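Local coordinates for aminotransferase class I and II (Streptococcus suis 89/1591, PDB 3OP7), which probably catalyses pyridoxal 5'-phosphate-dependent transfer of amino groups between amino acids and oxo acids, with the cofactor bound covalently to the enzyme, at residues G187-S192 and K213-N218; E320-Q325 and Q366-F371. All blocks are in the same frame, centred on the assembly; numbering follows the deposited sequence.

Contact 1 pairs two neighbouring parallel strands, 189-193 and 214-219, of the mixed central sheet; contact 2 packs helix 319-330 against helix 354-368 and the residues that follow it. They lie in series along the chain, contact 1 closing well before contact 2 opens, and share no helix, strand or sheet. Their centres are about 40 Å apart and their nearest atoms about 26 Å. As in fold-type I aminotransferases, 187-192 with 213-218 probably belongs to the large, cofactor-binding domain, and 320-325 with 366-371 to the smaller C-terminal domain. Strand 214-219 is followed shortly by Lys222, which carries the cofactor, whereas contact 2 lies on the other side of the chain's centre, about 27 Å from it.

Contact 1 of 2, residues G187-S192 and K213-N218; sequences GAYILS and KGIAVN
Leu191 keeps CG anti to its backbone N (chi1 168°), and its chi2 of 52° places CD1 beside Val217 CG2 at 3.6 Å and Ile215 CG2 at 4.0 Å. Ile215 turns its CG1 beside its own N, and the arm ending in CD1 lies obliquely to the Tyr189 ring, 4.0 Å from CD1 of that tyrosine. Helix 89-101 covers this face through Val97 on Ile215 and Ala93 on Val217; the other face carries Ile190, Ser192 and Ala216. Between the strands runs a parallel ladder. Ile190 gives its N-H to Lys213 O and takes one from Ile215 N at its O (2.8 Å); Ser192 N binds Ile215 O at 2.8 Å, almost straight at 174°, and Ser192 O receives Val217 N at 3.0 Å. Before the ladder, the Lys213 side chain bends at chi3, which sets CE, and beyond it NZ bonds to Gly187 O (3.0 Å). The strands flank the crossover of a beta-alpha-beta unit containing helix 207-210, and the second leads toward Lys222, which carries the cofactor. Four backbone bonds fix the register, while the bond from Lys213 NZ to Gly187 O adds a polar tie at the start of the pair.

Contact 2 of 2, residues E320-Q325 and Q366-F371; sequences EDFCLQ and QFLRRF
Phe322 and Phe367 meet edge-to-face at the heart of an aromatic cluster completed by Phe371, where helix 319-330 packs against residues 366-371, which continue from helix 354-368, in what is, by analogy with fold-type I aminotransferases, the small C-terminal domain. From CB of Phe322, CG lies anti to the backbone N (chi1 179°), and the ring beyond it reaches the other segment. Phe367 CE2 sits over one face of that ring, displaced toward the rim: CG of Phe322 faces it, ring atom CD2 of Phe322 is 3.8 Å from it, and the next atom, CE2, 3.7 Å. The same Phe322 CE2 also touches Phe371 CE2 at 3.9 Å, in an oblique approach. On the other side of the ring, Phe322 CE1 lies near CE2 and CD2 of Phe367. At the tip, Phe322 CZ lies 3.7 Å from Phe367 CD2, and Leu368 CD2 lies at the edge of the Phe322 ring, near its plane, 3.9 Å from CZ. The two main rings are inclined at 69° with centroids 5.0 Å apart; CD2 and CE2 of Phe367 are its atoms nearest the Phe322 ring. Phe371 covers another part of the cluster, its CE2 over one face of Phe367, and outside the two segments it rests on Val315 and Met317. Leu326 and Glu329, farther along helix 319-330, also touch Phe367, while Leu368 reaches back to Glu295. No hydrogen bond crosses between the segments; the contact is made by apolar and aromatic packing. One turn on from Phe322, Gln325 meets the CZ end of the Phe367 ring: its CB is 3.6 Å from Phe367 CZ, its amide plane stands at 86° to the ring, and its NE2 comes within 3.8 Å of that same CZ.

Contact 1 of 2, residues G187-S192 and K213-N218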
# COMPACT_ATOMS: atom_id res chain seq x y z
N GLY A 187 18.51 -22.76 6.51
CA GLY A 187 17.65 -22.39 5.39
C GLY A 187 16.77 -21.17 5.69
O GLY A 187 15.68 -21.00 5.12
N ALA A 188 17.22 -20.29 6.60
CA ALA A 188 16.46 -19.08 6.92
C ALA A 188 16.53 -18.09 5.76
O ALA A 188 17.57 -17.96 5.12
CB ALA A 188 17.01 -18.40 8.21
N TYR A 189 15.44 -17.40 5.49
CA TYR A 189 15.48 -16.32 4.54
C TYR A 189 16.20 -15.20 5.22
O TYR A 189 16.15 -15.09 6.44
CB TYR A 189 14.11 -15.76 4.27
CG TYR A 189 13.12 -16.69 3.61
CD1 TYR A 189 13.32 -17.13 2.33
CD2 TYR A 189 11.94 -17.09 4.28
CE1 TYR A 189 12.38 -17.99 1.72
CE2 TYR A 189 11.00 -17.93 3.69
CZ TYR A 189 11.22 -18.37 2.40
OH TYR A 189 10.29 -19.19 1.80
N ILE A 190 16.78 -14.33 4.42
CA ILE A 190 17.26 -13.04 4.91
C ILE A 190 16.58 -11.94 4.10
O ILE A 190 16.78 -11.82 2.89
CB ILE A 190 18.80 -12.87 4.81
CG1 ILE A 190 19.55 -13.90 5.68
CG2 ILE A 190 19.17 -11.43 5.27
CD1 ILE A 190 21.06 -13.94 5.48
N LEU A 191 15.72 -11.17 4.78
CA LEU A 191 15.05 -10.03 4.18
C LEU A 191 16.01 -8.86 4.44
O LEU A 191 16.41 -8.62 5.61
CB LEU A 191 13.76 -9.73 4.90
CG LEU A 191 13.07 -8.38 4.57
CD1 LEU A 191 12.88 -8.18 3.02
CD2 LEU A 191 11.71 -8.23 5.31
N SER A 192 16.43 -8.19 3.38
CA SER A 192 17.30 -7.03 3.51
C SER A 192 16.67 -5.79 2.84
O SER A 192 16.47 -5.76 1.63
CB SER A 192 18.65 -7.35 2.88
OG SER A 192 19.56 -6.27 3.04
N LYS A 213 18.46 -17.43 -0.93
CA LYS A 213 17.27 -17.13 -0.09
C LYS A 213 17.33 -15.70 0.52
O LYS A 213 16.69 -15.40 1.53
CB LYS A 213 17.13 -18.20 1.01
CG LYS A 213 16.41 -19.44 0.55
CD LYS A 213 16.45 -20.55 1.65
CE LYS A 213 15.08 -21.22 1.76
NZ LYS A 213 15.09 -22.49 2.58
N GLY A 214 18.08 -14.82 -0.14
CA GLY A 214 18.10 -13.40 0.18
C GLY A 214 16.93 -12.75 -0.54
O GLY A 214 16.72 -13.04 -1.73
N ILE A 215 16.22 -11.87 0.16
CA ILE A 215 15.00 -11.19 -0.35
C ILE A 215 15.37 -9.70 -0.23
O ILE A 215 15.56 -9.20 0.89
CB ILE A 215 13.74 -11.50 0.46
CG1 ILE A 215 13.43 -13.00 0.44
CG2 ILE A 215 12.52 -10.66 -0.06
CD1 ILE A 215 12.33 -13.41 1.41
N ALA A 216 15.59 -9.05 -1.38
CA ALA A 216 15.98 -7.65 -1.45
C ALA A 216 14.78 -6.75 -1.60
O ALA A 216 13.94 -7.01 -2.46
CB ALA A 216 16.94 -7.43 -2.62
N VAL A 217 14.71 -5.73 -0.74
CA VAL A 217 13.67 -4.73 -0.81
C VAL A 217 14.37 -3.43 -1.14
O VAL A 217 15.43 -3.08 -0.58
CB VAL A 217 12.83 -4.65 0.49
CG1 VAL A 217 12.13 -3.28 0.64
CG2 VAL A 217 11.81 -5.80 0.55
N ASN A 218 13.81 -2.69 -2.09
CA ASN A 218 14.42 -1.42 -2.45
C ASN A 218 13.34 -0.47 -3.00
O ASN A 218 12.17 -0.84 -3.11
CB ASN A 218 15.57 -1.62 -3.44
CG ASN A 218 16.72 -0.57 -3.29
OD1 ASN A 218 16.46 0.61 -3.04
ND2 ASN A 218 18.00 -1.02 -3.43

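Contact 2 of 2, residues E320-Q325 and Q366-F371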
# COMPACT_ATOMS: atom_id res chain seq x y z
N GLU A 320 13.87 13.15 23.83
CA GLU A 320 12.54 13.63 23.42
C GLU A 320 12.31 15.03 24.01
O GLU A 320 11.86 15.93 23.31
CB GLU A 320 11.44 12.65 23.82
CG GLU A 320 10.01 13.16 23.54
CD GLU A 320 9.18 12.26 22.62
OE1 GLU A 320 9.64 11.21 22.14
OE2 GLU A 320 8.03 12.66 22.32
N ASP A 321 12.66 15.24 25.27
CA ASP A 321 12.54 16.57 25.85
C ASP A 321 13.50 17.56 25.15
O ASP A 321 13.14 18.72 24.86
CB ASP A 321 12.87 16.53 27.35
CG ASP A 321 11.88 15.70 28.20
OD1 ASP A 321 10.84 15.22 27.71
OD2 ASP A 321 12.14 15.57 29.42
N PHE A 322 14.73 17.12 24.88
CA PHE A 322 15.74 17.96 24.23
C PHE A 322 15.24 18.41 22.86
O PHE A 322 15.31 19.59 22.50
CB PHE A 322 17.02 17.15 24.06
CG PHE A 322 18.14 17.88 23.38
CD1 PHE A 322 18.26 17.87 22.00
CD2 PHE A 322 19.12 18.50 24.12
CE1 PHE A 322 19.32 18.50 21.37
CE2 PHE A 322 20.19 19.15 23.50
CZ PHE A 322 20.29 19.15 22.14
N CYS A 323 14.77 17.46 22.07
CA CYS A 323 14.26 17.79 20.75
C CYS A 323 12.97 18.63 20.76
O CYS A 323 12.78 19.46 19.86
CB CYS A 323 14.03 16.52 19.94
SG CYS A 323 15.59 15.70 19.44
N LEU A 324 12.08 18.41 21.73
CA LEU A 324 10.88 19.24 21.88
C LEU A 324 11.27 20.69 22.19
O LEU A 324 10.72 21.63 21.62
CB LEU A 324 9.97 18.72 23.01
CG LEU A 324 9.18 17.41 22.78
CD1 LEU A 324 8.68 16.87 24.15
CD2 LEU A 324 8.03 17.63 21.81
N GLN A 325 12.22 20.84 23.10
CA GLN A 325 12.71 22.17 23.46
C GLN A 325 13.42 22.86 22.31
O GLN A 325 13.19 24.04 22.08
CB GLN A 325 13.65 22.08 24.64
CG GLN A 325 12.97 21.77 25.94
CD GLN A 325 13.94 21.86 27.12
OE1 GLN A 325 13.80 21.14 28.11
NE2 GLN A 325 14.94 22.74 27.00
N GLN A 366 23.65 26.77 18.87
CA GLN A 366 23.13 27.82 19.77
C GLN A 366 22.43 27.22 20.99
O GLN A 366 22.67 27.62 22.12
CB GLN A 366 22.13 28.73 19.03
CG GLN A 366 22.73 29.91 18.25
CD GLN A 366 21.63 30.72 17.59
OE1 GLN A 366 20.58 30.96 18.20
NE2 GLN A 366 21.84 31.14 16.33
N PHE A 367 21.56 26.24 20.72
CA PHE A 367 20.86 25.52 21.77
C PHE A 367 21.85 24.80 22.69
O PHE A 367 21.74 24.90 23.91
CB PHE A 367 19.87 24.52 21.13
CG PHE A 367 18.90 23.92 22.10
CD1 PHE A 367 18.07 24.73 22.86
CD2 PHE A 367 18.81 22.55 22.24
CE1 PHE A 367 17.15 24.17 23.77
CE2 PHE A 367 17.91 21.99 23.14
CZ PHE A 367 17.08 22.79 23.90
N LEU A 368 22.84 24.15 22.10
CA LEU A 368 23.85 23.40 22.87
C LEU A 368 24.72 24.25 23.79
O LEU A 368 25.16 23.76 24.84
CB LEU A 368 24.75 22.55 21.95
CG LEU A 368 24.10 21.29 21.37
CD1 LEU A 368 24.82 20.84 20.12
CD2 LEU A 368 24.06 20.16 22.41
N ARG A 369 24.97 25.51 23.43
CA ARG A 369 25.69 26.43 24.35
C ARG A 369 24.95 26.63 25.69
O ARG A 369 25.58 26.96 26.69
CB ARG A 369 26.01 27.78 23.68
CG ARG A 369 27.27 27.75 22.79
N ARG A 370 23.64 26.38 25.72
CA ARG A 370 22.85 26.42 26.96
C ARG A 370 23.18 25.28 27.96
O ARG A 370 22.83 25.38 29.14
CB ARG A 370 21.34 26.45 26.67
CG ARG A 370 20.87 27.55 25.70
N PHE A 371 23.87 24.23 27.50
CA PHE A 371 24.23 23.08 28.37
C PHE A 371 25.73 22.92 28.74
O PHE A 371 26.11 21.88 29.29
CB PHE A 371 23.74 21.78 27.73
CG PHE A 371 22.27 21.77 27.43
CD1 PHE A 371 21.35 21.39 28.41
CD2 PHE A 371 21.80 22.17 26.19
CE1 PHE A 371 19.98 21.39 28.14
CE2 PHE A 371 20.43 22.18 25.91
CZ PHE A 371 19.52 21.79 26.89